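Cell division protein FtsX (Streptococcus pneumoniae, PDB 6HE6) forms part of the FtsEX ABC transporter complex in cell division, its large extracellular loop interacting with the peptidoglycan hydrolase PcsB, and is required for normal growth and cell shape. Local coordinates at residues R11-R17 with G111-D117; T51-F57 with A88-N94; E21-Q25 with N36-V42. All blocks are in the same frame, centred on the assembly; numbering follows the deposited sequence.

Interaction 1 of 3, residues R11-R17 with G111-D117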
# COMPACT_ATOMS: atom_id res chain seq x y z
N ARG A 11 -10.61 7.64 3.22
CA ARG A 11 -9.38 6.88 3.10
C ARG A 11 -9.70 5.39 3.04
O ARG A 11 -10.53 4.90 3.81
CB ARG A 11 -8.45 7.21 4.27
CG ARG A 11 -7.17 6.41 4.35
CD ARG A 11 -6.92 5.97 5.79
NE ARG A 11 -7.69 4.76 6.09
CZ ARG A 11 -8.76 4.73 6.87
NH1 ARG A 11 -9.21 5.84 7.44
NH2 ARG A 11 -9.40 3.58 7.08
N VAL A 12 -9.08 4.69 2.10
CA VAL A 12 -9.10 3.24 2.05
C VAL A 12 -7.66 2.76 1.95
O VAL A 12 -6.87 3.31 1.18
CB VAL A 12 -9.93 2.69 0.87
CG1 VAL A 12 -9.79 1.19 0.78
CG2 VAL A 12 -11.39 3.04 1.03
N VAL A 13 -7.31 1.77 2.76
CA VAL A 13 -5.96 1.23 2.80
C VAL A 13 -6.00 -0.14 2.15
O VAL A 13 -6.83 -0.99 2.52
CB VAL A 13 -5.40 1.15 4.23
CG1 VAL A 13 -3.98 0.64 4.20
CG2 VAL A 13 -5.45 2.50 4.89
N VAL A 14 -5.13 -0.36 1.18
CA VAL A 14 -5.09 -1.58 0.39
C VAL A 14 -3.75 -2.25 0.66
O VAL A 14 -2.71 -1.74 0.26
CB VAL A 14 -5.28 -1.29 -1.10
CG1 VAL A 14 -5.19 -2.60 -1.90
CG2 VAL A 14 -6.60 -0.63 -1.33
N TYR A 15 -3.78 -3.41 1.33
CA TYR A 15 -2.57 -4.14 1.69
C TYR A 15 -2.19 -5.12 0.60
O TYR A 15 -3.04 -5.82 0.06
CB TYR A 15 -2.75 -4.87 3.02
CG TYR A 15 -2.96 -3.91 4.15
CD1 TYR A 15 -1.89 -3.26 4.73
CD2 TYR A 15 -4.23 -3.62 4.61
CE1 TYR A 15 -2.08 -2.35 5.75
CE2 TYR A 15 -4.42 -2.72 5.63
CZ TYR A 15 -3.34 -2.08 6.19
OH TYR A 15 -3.53 -1.19 7.22
N ILE A 16 -0.89 -5.18 0.29
CA ILE A 16 -0.38 -5.96 -0.84
C ILE A 16 0.13 -7.28 -0.30
O ILE A 16 0.73 -7.32 0.78
CB ILE A 16 0.73 -5.20 -1.59
CG1 ILE A 16 0.22 -3.86 -2.11
CG2 ILE A 16 1.26 -6.02 -2.77
CD1 ILE A 16 1.33 -2.85 -2.30
N ARG A 17 -0.10 -8.37 -1.05
CA ARG A 17 0.42 -9.68 -0.67
C ARG A 17 1.93 -9.61 -0.47
O ARG A 17 2.64 -8.93 -1.22
CB ARG A 17 0.10 -10.74 -1.75
CG ARG A 17 -1.36 -11.18 -1.81
CD ARG A 17 -1.47 -12.59 -2.33
NE ARG A 17 -0.70 -13.50 -1.50
CZ ARG A 17 -0.10 -14.60 -1.94
NH1 ARG A 17 -0.18 -14.93 -3.23
NH2 ARG A 17 0.59 -15.36 -1.11
N GLY A 111 -3.16 -9.86 -6.12
CA GLY A 111 -2.07 -9.22 -5.43
C GLY A 111 -2.50 -8.53 -4.15
O GLY A 111 -1.67 -8.33 -3.26
N VAL A 112 -3.78 -8.15 -4.03
CA VAL A 112 -4.29 -7.51 -2.83
C VAL A 112 -4.48 -8.57 -1.75
O VAL A 112 -5.20 -9.55 -1.96
CB VAL A 112 -5.60 -6.76 -3.11
CG1 VAL A 112 -6.31 -6.41 -1.80
CG2 VAL A 112 -5.35 -5.52 -3.94
N SER A 113 -3.85 -8.37 -0.59
CA SER A 113 -4.01 -9.31 0.52
C SER A 113 -5.24 -8.99 1.35
O SER A 113 -6.04 -9.87 1.67
CB SER A 113 -2.78 -9.30 1.42
OG SER A 113 -3.09 -9.85 2.69
N GLU A 114 -5.42 -7.72 1.69
CA GLU A 114 -6.53 -7.27 2.51
C GLU A 114 -6.78 -5.80 2.25
O GLU A 114 -5.90 -5.08 1.77
CB GLU A 114 -6.26 -7.50 4.00
CG GLU A 114 -7.48 -7.99 4.71
CD GLU A 114 -7.66 -9.47 4.50
OE1 GLU A 114 -6.74 -10.22 4.88
OE2 GLU A 114 -8.71 -9.87 3.94
N VAL A 115 -7.98 -5.35 2.58
CA VAL A 115 -8.37 -3.96 2.42
C VAL A 115 -9.08 -3.50 3.69
O VAL A 115 -9.99 -4.18 4.18
CB VAL A 115 -9.26 -3.74 1.18
CG1 VAL A 115 -10.36 -4.79 1.13
CG2 VAL A 115 -9.88 -2.37 1.22
N GLN A 116 -8.66 -2.35 4.21
CA GLN A 116 -9.25 -1.73 5.39
C GLN A 116 -10.02 -0.48 4.97
O GLN A 116 -9.52 0.33 4.18
CB GLN A 116 -8.16 -1.38 6.41
CG GLN A 116 -8.43 -0.11 7.18
CD GLN A 116 -7.29 0.29 8.09
OE1 GLN A 116 -6.18 -0.26 8.02
NE2 GLN A 116 -7.53 1.29 8.93
N ASP A 117 -11.23 -0.33 5.48
CA ASP A 117 -12.01 0.86 5.15
C ASP A 117 -12.18 1.76 6.36
O ASP A 117 -11.62 1.49 7.43
CB ASP A 117 -13.38 0.47 4.56
CG ASP A 117 -14.27 -0.24 5.56
OD1 ASP A 117 -13.79 -0.58 6.67
OD2 ASP A 117 -15.45 -0.45 5.24

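Interaction 2 of 3, residues T51-F57 with A88-N94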
# COMPACT_ATOMS: atom_id res chain seq x y z
N THR A 51 -13.96 6.41 -9.14
CA THR A 51 -14.24 7.07 -7.87
C THR A 51 -13.01 7.28 -6.98
O THR A 51 -13.17 7.75 -5.85
CB THR A 51 -15.28 6.29 -7.09
OG1 THR A 51 -14.85 4.94 -6.98
CG2 THR A 51 -16.63 6.31 -7.83
N VAL A 52 -11.78 6.97 -7.45
CA VAL A 52 -10.58 7.22 -6.65
C VAL A 52 -9.85 8.47 -7.14
O VAL A 52 -9.71 8.70 -8.35
CB VAL A 52 -9.63 6.01 -6.65
CG1 VAL A 52 -10.38 4.75 -6.31
CG2 VAL A 52 -8.97 5.88 -7.98
N LYS A 53 -9.37 9.28 -6.19
CA LYS A 53 -8.67 10.51 -6.55
C LYS A 53 -7.15 10.37 -6.51
O LYS A 53 -6.46 10.99 -7.32
CB LYS A 53 -9.09 11.66 -5.62
CG LYS A 53 -8.31 12.97 -5.90
CD LYS A 53 -8.70 14.16 -5.02
CE LYS A 53 -8.98 15.39 -5.90
NZ LYS A 53 -9.74 16.47 -5.20
N SER A 54 -6.60 9.58 -5.59
CA SER A 54 -5.16 9.41 -5.51
C SER A 54 -4.84 8.07 -4.86
O SER A 54 -5.62 7.56 -4.05
CB SER A 54 -4.51 10.56 -4.73
OG SER A 54 -4.90 10.49 -3.37
N VAL A 55 -3.70 7.50 -5.23
CA VAL A 55 -3.23 6.25 -4.65
C VAL A 55 -1.73 6.38 -4.42
O VAL A 55 -0.96 6.59 -5.36
CB VAL A 55 -3.56 5.04 -5.53
CG1 VAL A 55 -3.18 5.33 -6.89
CG2 VAL A 55 -2.81 3.79 -5.08
N THR A 56 -1.33 6.28 -3.16
CA THR A 56 0.02 6.60 -2.72
C THR A 56 0.63 5.39 -2.03
O THR A 56 0.05 4.87 -1.07
CB THR A 56 -0.02 7.79 -1.76
OG1 THR A 56 -0.68 8.90 -2.39
CG2 THR A 56 1.37 8.19 -1.35
N PHE A 57 1.79 4.94 -2.51
CA PHE A 57 2.47 3.82 -1.88
C PHE A 57 2.93 4.16 -0.46
O PHE A 57 3.52 5.22 -0.22
CB PHE A 57 3.70 3.38 -2.71
CG PHE A 57 4.29 2.06 -2.27
CD1 PHE A 57 3.52 0.90 -2.26
CD2 PHE A 57 5.62 1.96 -1.88
CE1 PHE A 57 4.07 -0.31 -1.86
CE2 PHE A 57 6.16 0.77 -1.49
CZ PHE A 57 5.38 -0.38 -1.47
N ALA A 88 1.44 -1.20 1.41
CA ALA A 88 0.06 -0.79 1.28
C ALA A 88 -0.04 0.38 0.30
O ALA A 88 0.92 1.13 0.10
CB ALA A 88 -0.54 -0.39 2.64
N TYR A 89 -1.22 0.52 -0.30
CA TYR A 89 -1.57 1.74 -1.01
C TYR A 89 -2.61 2.50 -0.18
O TYR A 89 -3.55 1.90 0.34
CB TYR A 89 -2.12 1.45 -2.42
CG TYR A 89 -1.03 1.13 -3.42
CD1 TYR A 89 -0.12 2.11 -3.83
CD2 TYR A 89 -0.89 -0.14 -3.94
CE1 TYR A 89 0.88 1.82 -4.75
CE2 TYR A 89 0.12 -0.44 -4.85
CZ TYR A 89 1.00 0.54 -5.24
OH TYR A 89 2.01 0.25 -6.11
N ILE A 90 -2.42 3.80 -0.07
CA ILE A 90 -3.37 4.67 0.63
C ILE A 90 -4.21 5.32 -0.45
O ILE A 90 -3.72 6.13 -1.23
CB ILE A 90 -2.65 5.71 1.51
CG1 ILE A 90 -1.55 5.08 2.36
CG2 ILE A 90 -3.67 6.45 2.38
CD1 ILE A 90 -2.03 4.19 3.50
N VAL A 91 -5.48 4.92 -0.53
CA VAL A 91 -6.37 5.34 -1.61
C VAL A 91 -7.30 6.41 -1.06
O VAL A 91 -7.88 6.25 0.03
CB VAL A 91 -7.17 4.15 -2.17
CG1 VAL A 91 -8.12 4.60 -3.29
CG2 VAL A 91 -6.23 3.01 -2.65
N GLU A 92 -7.45 7.50 -1.81
CA GLU A 92 -8.37 8.58 -1.48
C GLU A 92 -9.58 8.50 -2.40
O GLU A 92 -9.43 8.60 -3.63
CB GLU A 92 -7.68 9.93 -1.62
CG GLU A 92 -8.61 11.13 -1.43
CD GLU A 92 -7.90 12.44 -1.70
OE1 GLU A 92 -6.85 12.41 -2.38
OE2 GLU A 92 -8.38 13.50 -1.25
N ALA A 93 -10.77 8.32 -1.82
CA ALA A 93 -12.03 8.29 -2.57
C ALA A 93 -12.46 9.70 -2.95
O ALA A 93 -12.03 10.68 -2.36
CB ALA A 93 -13.13 7.62 -1.75
N ASN A 94 -13.36 9.80 -3.93
CA ASN A 94 -13.88 11.11 -4.30
C ASN A 94 -14.92 11.61 -3.30
O ASN A 94 -15.03 12.82 -3.08
CB ASN A 94 -14.50 11.07 -5.71
CG ASN A 94 -13.48 11.34 -6.82
OD1 ASN A 94 -12.43 11.96 -6.60
ND2 ASN A 94 -13.79 10.87 -8.02
O HOH W 1 -3.44 8.85 -1.59

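Interaction 3 of 3, residues E21-Q25 with N36-V42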
# COMPACT_ATOMS: atom_id res chain seq x y z
N GLU A 21 5.76 -7.35 -5.24
CA GLU A 21 6.45 -6.08 -5.10
C GLU A 21 5.86 -5.15 -6.16
O GLU A 21 6.38 -5.00 -7.26
CB GLU A 21 7.98 -6.26 -5.21
CG GLU A 21 8.60 -6.79 -3.91
CD GLU A 21 9.89 -7.55 -4.12
OE1 GLU A 21 10.78 -7.03 -4.82
OE2 GLU A 21 10.04 -8.66 -3.56
N ASP A 22 4.73 -4.53 -5.81
CA ASP A 22 4.02 -3.72 -6.79
C ASP A 22 4.73 -2.40 -7.07
O ASP A 22 4.54 -1.83 -8.15
CB ASP A 22 2.60 -3.44 -6.29
CG ASP A 22 1.67 -3.03 -7.41
OD1 ASP A 22 1.40 -3.89 -8.26
OD2 ASP A 22 1.20 -1.86 -7.42
N ASN A 23 5.56 -1.93 -6.13
CA ASN A 23 6.21 -0.64 -6.22
C ASN A 23 7.65 -0.74 -6.71
O ASN A 23 8.34 0.28 -6.81
CB ASN A 23 6.18 0.04 -4.84
CG ASN A 23 6.84 1.40 -4.84
OD1 ASN A 23 7.88 1.59 -4.20
ND2 ASN A 23 6.25 2.34 -5.55
N SER A 24 8.12 -1.94 -7.01
CA SER A 24 9.49 -2.16 -7.43
C SER A 24 9.54 -2.23 -8.94
O SER A 24 8.92 -3.12 -9.54
CB SER A 24 10.05 -3.44 -6.82
OG SER A 24 10.03 -3.35 -5.41
N GLN A 25 10.30 -1.32 -9.55
CA GLN A 25 10.42 -1.27 -11.01
C GLN A 25 11.30 -2.38 -11.54
O GLN A 25 11.05 -2.89 -12.63
CB GLN A 25 10.98 0.08 -11.46
CG GLN A 25 10.24 1.29 -10.92
CD GLN A 25 10.98 2.58 -11.21
OE1 GLN A 25 12.06 2.83 -10.68
NE2 GLN A 25 10.39 3.42 -12.05
N ASN A 36 10.67 -5.71 -13.58
CA ASN A 36 9.59 -6.37 -12.86
C ASN A 36 8.33 -6.28 -13.70
O ASN A 36 7.71 -5.22 -13.79
CB ASN A 36 9.39 -5.72 -11.49
CG ASN A 36 8.28 -6.36 -10.70
OD1 ASN A 36 7.72 -7.36 -11.13
ND2 ASN A 36 7.96 -5.80 -9.54
N ASN A 37 7.94 -7.39 -14.33
CA ASN A 37 6.71 -7.41 -15.12
C ASN A 37 5.47 -7.14 -14.29
O ASN A 37 4.44 -6.74 -14.84
CB ASN A 37 6.55 -8.75 -15.82
CG ASN A 37 7.56 -8.95 -16.92
OD1 ASN A 37 8.12 -7.99 -17.44
ND2 ASN A 37 7.81 -10.21 -17.27
N ASP A 38 5.52 -7.36 -12.98
CA ASP A 38 4.35 -7.14 -12.13
C ASP A 38 4.31 -5.73 -11.56
O ASP A 38 3.49 -5.46 -10.68
CB ASP A 38 4.31 -8.17 -11.01
CG ASP A 38 4.04 -9.57 -11.53
OD1 ASP A 38 3.63 -9.70 -12.70
OD2 ASP A 38 4.23 -10.54 -10.76
N TYR A 39 5.14 -4.82 -12.07
CA TYR A 39 5.23 -3.47 -11.54
C TYR A 39 3.92 -2.74 -11.75
O TYR A 39 3.40 -2.69 -12.88
CB TYR A 39 6.38 -2.72 -12.21
CG TYR A 39 6.45 -1.25 -11.87
CD1 TYR A 39 6.74 -0.84 -10.59
CD2 TYR A 39 6.22 -0.29 -12.84
CE1 TYR A 39 6.81 0.51 -10.28
CE2 TYR A 39 6.28 1.05 -12.54
CZ TYR A 39 6.58 1.44 -11.26
OH TYR A 39 6.64 2.77 -10.94
N HIS A 40 3.37 -2.19 -10.67
CA HIS A 40 2.21 -1.30 -10.73
C HIS A 40 0.94 -2.00 -11.19
O HIS A 40 -0.06 -1.34 -11.52
CB HIS A 40 2.49 -0.08 -11.61
CG HIS A 40 3.13 1.05 -10.88
ND1 HIS A 40 3.43 0.99 -9.54
CD2 HIS A 40 3.52 2.28 -11.29
CE1 HIS A 40 3.97 2.13 -9.15
NE2 HIS A 40 4.04 2.93 -10.20
N LYS A 41 0.94 -3.34 -11.20
CA LYS A 41 -0.29 -4.08 -11.51
C LYS A 41 -1.43 -3.68 -10.59
O LYS A 41 -2.57 -3.48 -11.03
CB LYS A 41 -0.02 -5.59 -11.39
CG LYS A 41 -0.05 -6.36 -12.70
CD LYS A 41 0.87 -5.77 -13.74
CE LYS A 41 0.70 -6.46 -15.09
NZ LYS A 41 0.64 -7.95 -14.97
N VAL A 42 -1.14 -3.59 -9.29
CA VAL A 42 -2.18 -3.22 -8.33
C VAL A 42 -2.45 -1.73 -8.38
O VAL A 42 -3.61 -1.29 -8.37
CB VAL A 42 -1.80 -3.68 -6.92
CG1 VAL A 42 -2.84 -3.20 -5.92
CG2 VAL A 42 -1.64 -5.19 -6.90

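Interaction 1 of 3, residues R11-R17 with G111-D117
Strands 11-16 and 112-116 pair antiparallel, their axes 4.5 Å apart at closest and their directions 154° apart, and add the C-terminal edge strand to the four-stranded sheet of the FtsX extracellular domain. Val13 and Gln116 form a hydrogen-bonded pair, Val14 and Val115 a non-hydrogen-bonded one. A classic beta bulge shifts the register by one: Ser113 and Glu114 both face Tyr15, whose O accepts from Ser113 N at 2.8 Å and only weakly from Glu114 N. Past the bulge, Arg17 N donates to Gly111 O almost straight, at 173°.

On the face of Val14 and Val115, Val14 CG1 meets Val112 CG2 at 3.6 Å, the side chains crossing at about a right angle, and Val115 CG2 touches Val12 CG1 at the same distance; helix 99-107 covers Val115 through Ala103 and Lys107. On the face of Tyr15, the Arg11 guanidinium passes obliquely by the Gln116 amide, NH2 and NE2 being two donors that do not bond; its NH1 is hydrogen-bonded to Asn8 OD1. Gln116, extended beyond CG, crosses the tyrosine at a slant, amide and ring planes nearly coplanar at 22°, and Tyr15 OH donates at the ring edge to Gln116 OE1, 2.9 Å away and nearly in line with its C=O bond.

Interaction 2 of 3, residues T51-F57 with A88-N94
Phe57 and Tyr89 mark the tightly packed end of this antiparallel pair, in which strands 52-57 and 88-93 run 159° apart in direction with axes 4.5 Å apart at closest. The edge of the Phe57 ring is turned to the face of Tyr89 in a T-shaped stack, ring planes at 60°, with Phe57 CD1 above the rim of the tyrosine, 3.7 Å from its CE1. Val55 joins them: a chi1 of 48° puts CG1 between the backbone N and the carbonyl carbon and CG2 opposite the N, where it presses obliquely on Tyr89 CD1 at 3.4 Å. Val52 CG1 continues the row against Val91 CG1. Tyr43 and Leu46 of helix 41-47 pack on the tyrosine, whose hydroxyl is hydrogen-bonded to Asp22.

The other face, that of Ser54, Thr56, Ile90 and Glu92, is mostly polar and more open to water, Ile90 aside. One water gives hydrogens to both Ser54 OG and Ile90 O and also bonds to Thr56 OG1, bridging Ser54 and Thr56 of one strand to the carbonyl of the other. Ser54 OG donates to Glu92 OE1 at 2.9 Å, using the lone pair that points away from the other carboxylate oxygen. Lys53 runs beside Glu92 and points the same way, but the contact is made by its methylenes, CD lying 3.7 Å from OE1; the ammonium NZ stays 5.1 Å from OE2, which is no salt bridge.

The backbone explains why two consecutive residues, Lys53 and Ser54, both turn to Glu92: Lys53 N donates to Glu92 O at 2.6 Å, while Ser54 O accepts from Glu92 N. This is the signature of a classic beta bulge, here in the edge strand of an antiparallel sheet packed against helices on its apolar face.

Interaction 3 of 3, residues E21-Q25 with N36-V42
The irregular segment 21-25 meets a turn region, 36-40, that runs into helix 41-47, with Asp22 and Tyr39 CA atoms 4.9 Å apart and a backbone bond from Asn36 N to Gln25 O; residues 36-39 form a type I turn and 38-41 a type II turn.

The Asn36 side chain bonds to both segments. With CG anti to its backbone N (chi1 180°), its ND2 reaches back to Ser24 O at 2.8 Å and bonds weakly to Glu21 O, while OD1 accepts from Asp38 N, which sits above its carbonyl plane, to make an Asx turn. One amide thus ties three backbone groups together.

Asp22 bonds through both its backbone and its side chain. Its O accepts from His40 N at 2.8 Å, in the carbonyl plane on a lone pair, and weakly from His40 ND1. Its carboxylate swings to the helix start, where OD1 takes Val42 N at 2.8 Å from the syn side with a straight N-H (171°), although 28° out of the carboxylate plane. Bonded to the first turn of helix 41-47, the carboxylate is probably favoured in its charged form by the helix N-terminus.

Tyr39 lies alongside Gln25, whose CG sits over one face of the ring, 4.0 Å from its centroid, in a CH-pi contact. The edge of the ring faces the 23-24 backbone.

Around this joint, Asp22 OD2 accepts a hydrogen bond from Tyr43 N of helix 41-47, and His40 stacks on Tyr43. Val42 rests on Tyr89 of strand 88-93, so the base of the 26-29/32-35 hairpin is joined both to the helix and to the main sheet.

In the fold
Interactions 1 and 2 are built on neighbouring strands of one sheet in the order 52-58, 88-93, 11-16, 112-116, their centres about 11 Å apart; Val12 O to Val91 N at 2.7 Å and Val14 O to Tyr89 N at 2.8 Å probably bond the middle strands, and Ile16 CD1 packs on Tyr89 CE2 at 3.7 Å. Interaction 3 lies about 15 Å from interaction 1 and 17 Å from interaction 2, centre to centre. Tyr89 OH reaches it, 2.6 Å from Asp22 OD2, and Val112 CG2 meets Val42 CG1 at 4.0 Å. The pocket with Tyr64, Phe78 and Pro84 is separate: the Tyr15 side chain is about 12 Å from the bound dodecane-trimethylamine.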